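Local coordinates for protein S-adenosylmethionine tRNA ribosyltransferase (Rhodococcus sp., PDB 2NS0) that is of unknown function, but may be an S-adenosylmethionine-linked tRNA ribosyltransferase and belongs to a helix-turn-helix-related family, at residues Ala14-Arg19 with Ile77-Thr82. Residues are numbered along the deposited sequence; the frame is centred on the assembly and turned at random. Where two conformers were deposited one is given.
Sequences ALLDAR and IRIRWT. With GOL (glycerol), chain C.
Leu16 meets the indole of Trp81 through its beta carbon: CB lies 3.7 Å from the centroid of the five-membered ring and 27° off the ring normal, a CH-pi contact over one face. It sits 3.3 Å above the ring plane and off-centre, toward the side where the two rings are fused, with Leu16 CB 3.4 Å from Trp81 CE2. Further along the leucine, the two methyls divide their work. CD1 packs against Ile79 CG2 at 4.0 Å, while CD2 comes to 3.3 Å from the carbonyl oxygen of Ile79. Asp17 adds its backbone N, obliquely placed, near Trp81 CZ2. The architecture is a small alpha+beta fold, three helices and an antiparallel sheet, consistent with a winged-helix-like arrangement of the helix-turn-helix clan, in which the end of helix 5-18 crosses strand 78-81 at -67°. That strand is an outer member of the sheet and pairs with strand 59-63; Ile79 also touches Ile12, one turn back on the same helix. An alanine in place of Trp81 would probably strip Leu16 CB of its aromatic neighbour and open a gap beside the backbone N of Asp17. At the other end, in one of two Arg19 conformers and so only tentatively, the Arg19 and Arg78 side chains cross at about a right angle, their guanidinium planes 44° apart. Arg19 NH1 and Arg78 NH2 are like charges 4.2 Å apart, and a water that accepts from both, 3.0 Å from Arg78 NH2, may ease the repulsion. Arg78 NE is held by Ser24 OG, and Arg19 has a long, weak ion pair with Asp29.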
loop_
_atom_site.group_PDB
_atom_site.type_symbol
_atom_site.label_atom_id
_atom_site.label_comp_id
_atom_site.label_asym_id
_atom_site.label_seq_id
_atom_site.Cartn_x
_atom_site.Cartn_y
_atom_site.Cartn_z
ATOM N N ALA A 14 -3.223 -4.468 -7.833
ATOM C CA ALA A 14 -2.830 -5.695 -8.490
ATOM C C ALA A 14 -2.322 -6.693 -7.468
ATOM O O ALA A 14 -2.657 -7.881 -7.559
ATOM C CB ALA A 14 -1.746 -5.423 -9.521
ATOM N N LEU A 15 -1.475 -6.241 -6.529
ATOM C CA LEU A 15 -0.944 -7.168 -5.519
ATOM C C LEU A 15 -2.055 -7.631 -4.571
ATOM O O LEU A 15 -2.150 -8.802 -4.290
ATOM C CB LEU A 15 0.207 -6.569 -4.727
ATOM C CG LEU A 15 1.494 -6.261 -5.513
ATOM C CD1 LEU A 15 2.481 -5.498 -4.671
ATOM C CD2 LEU A 15 2.116 -7.509 -6.063
ATOM N N LEU A 16 -2.904 -6.719 -4.106
ATOM C CA LEU A 16 -4.004 -7.095 -3.200
ATOM C C LEU A 16 -4.943 -8.034 -3.898
ATOM O O LEU A 16 -5.382 -9.042 -3.295
ATOM C CB LEU A 16 -4.769 -5.875 -2.674
ATOM C CG LEU A 16 -4.046 -5.085 -1.588
ATOM C CD1 LEU A 16 -4.853 -3.919 -1.155
ATOM C CD2 LEU A 16 -3.789 -5.939 -0.370
ATOM N N ASP A 17 -5.271 -7.689 -5.147
ATOM C CA ASP A 17 -6.191 -8.485 -5.958
ATOM C C ASP A 17 -5.701 -9.932 -6.063
ATOM O O ASP A 17 -6.522 -10.831 -6.095
ATOM C CB ASP A 17 -6.447 -7.896 -7.357
ATOM C CG ASP A 17 -7.651 -8.493 -8.013
ATOM O OD1 ASP A 17 -8.777 -7.995 -7.776
ATOM O OD2 ASP A 17 -7.514 -9.494 -8.754
ATOM N N ALA A 18 -4.395 -10.173 -6.101
ATOM C CA ALA A 18 -3.894 -11.543 -6.269
ATOM C C ALA A 18 -3.938 -12.372 -4.964
ATOM O O ALA A 18 -3.763 -13.584 -4.977
ATOM C CB ALA A 18 -2.466 -11.522 -6.831
ATOM N N ARG A 19 -4.186 -11.723 -3.829
ATOM C CA ARG A 19 -4.123 -12.376 -2.525
ATOM C C ARG A 19 -5.514 -12.744 -2.014
ATOM O O ARG A 19 -6.523 -12.218 -2.525
ATOM C CB ARG A 19 -3.399 -11.465 -1.544
ATOM C CG ARG A 19 -1.917 -11.391 -1.832
ATOM C CD ARG A 19 -1.121 -11.057 -0.581
ATOM N NE ARG A 19 0.297 -10.848 -0.895
ATOM C CZ ARG A 19 1.257 -10.728 0.014
ATOM N NH1 ARG A 19 0.960 -10.823 1.313
ATOM N NH2 ARG A 19 2.508 -10.531 -0.383
ATOM N N ILE A 77 3.771 -1.217 8.343
ATOM C CA ILE A 77 2.344 -1.159 8.279
ATOM C C ILE A 77 1.871 -2.253 7.309
ATOM O O ILE A 77 2.674 -2.806 6.543
ATOM C CB ILE A 77 1.842 0.228 7.782
ATOM C CG1 ILE A 77 2.461 0.545 6.373
ATOM C CG2 ILE A 77 2.093 1.326 8.889
ATOM C CD1 ILE A 77 1.947 1.781 5.598
ATOM N N ARG A 78 0.577 -2.557 7.356
ATOM C CA ARG A 78 -0.037 -3.539 6.441
ATOM C C ARG A 78 -1.064 -2.842 5.564
ATOM O O ARG A 78 -1.670 -1.871 5.997
ATOM C CB ARG A 78 -0.748 -4.641 7.242
ATOM C CG ARG A 78 0.141 -5.453 8.191
ATOM C CD ARG A 78 1.360 -6.048 7.466
ATOM N NE ARG A 78 1.022 -6.990 6.381
ATOM C CZ ARG A 78 1.952 -7.622 5.665
ATOM N NH1 ARG A 78 3.232 -7.408 5.916
ATOM N NH2 ARG A 78 1.631 -8.468 4.703
ATOM N N ILE A 79 -1.261 -3.324 4.331
ATOM C CA ILE A 79 -2.318 -2.768 3.440
ATOM C C ILE A 79 -3.289 -3.864 3.039
ATOM O O ILE A 79 -2.851 -4.908 2.590
ATOM C CB ILE A 79 -1.718 -2.114 2.144
ATOM C CG1 ILE A 79 -0.595 -1.121 2.500
ATOM C CG2 ILE A 79 -2.795 -1.455 1.298
ATOM C CD1 ILE A 79 0.370 -0.769 1.271
ATOM N N ARG A 80 -4.592 -3.628 3.217
ATOM C CA ARG A 80 -5.643 -4.619 2.948
ATOM C C ARG A 80 -6.814 -3.950 2.216
ATOM O O ARG A 80 -7.050 -2.730 2.355
ATOM C CB ARG A 80 -6.166 -5.258 4.276
ATOM C CG ARG A 80 -7.002 -4.295 5.144
ATOM C CD ARG A 80 -7.058 -4.754 6.585
ATOM N NE ARG A 80 -8.085 -4.031 7.340
ATOM C CZ ARG A 80 -8.375 -4.209 8.630
ATOM N NH1 ARG A 80 -7.721 -5.104 9.414
ATOM N NH2 ARG A 80 -9.355 -3.481 9.130
ATOM N N TRP A 81 -7.538 -4.731 1.425
ATOM C CA TRP A 81 -8.845 -4.298 0.919
ATOM C C TRP A 81 -9.737 -3.961 2.111
ATOM O O TRP A 81 -9.754 -4.678 3.124
ATOM C CB TRP A 81 -9.492 -5.446 0.159
ATOM C CG TRP A 81 -8.900 -5.794 -1.193
ATOM C CD1 TRP A 81 -8.567 -7.047 -1.642
ATOM C CD2 TRP A 81 -8.594 -4.883 -2.267
ATOM N NE1 TRP A 81 -8.104 -6.975 -2.918
ATOM C CE2 TRP A 81 -8.097 -5.658 -3.330
ATOM C CE3 TRP A 81 -8.721 -3.486 -2.435
ATOM C CZ2 TRP A 81 -7.717 -5.093 -4.579
ATOM C CZ3 TRP A 81 -8.340 -2.918 -3.649
ATOM C CH2 TRP A 81 -7.835 -3.726 -4.716
ATOM N N THR A 82 -10.485 -2.874 2.013
ATOM C CA THR A 82 -11.601 -2.646 2.925
ATOM C C THR A 82 -12.630 -3.781 2.742
ATOM O O THR A 82 -12.943 -4.193 1.604
ATOM C CB THR A 82 -12.260 -1.302 2.622
ATOM O OG1 THR A 82 -11.265 -0.289 2.699
ATOM C CG2 THR A 82 -13.351 -0.947 3.622
HETATM C C1 GOL C . -8.148 -11.165 -3.856
HETATM O O1 GOL C . -8.434 -9.846 -3.386
HETATM C C2 GOL C . -8.461 -11.401 -5.335
HETATM O O2 GOL C . -9.602 -10.753 -5.909
HETATM C C3 GOL C . -8.102 -12.777 -5.937
HETATM O O3 GOL C . -7.494 -13.728 -5.085
HETATM O O HOH W 1 3.521 -9.231 2.457
#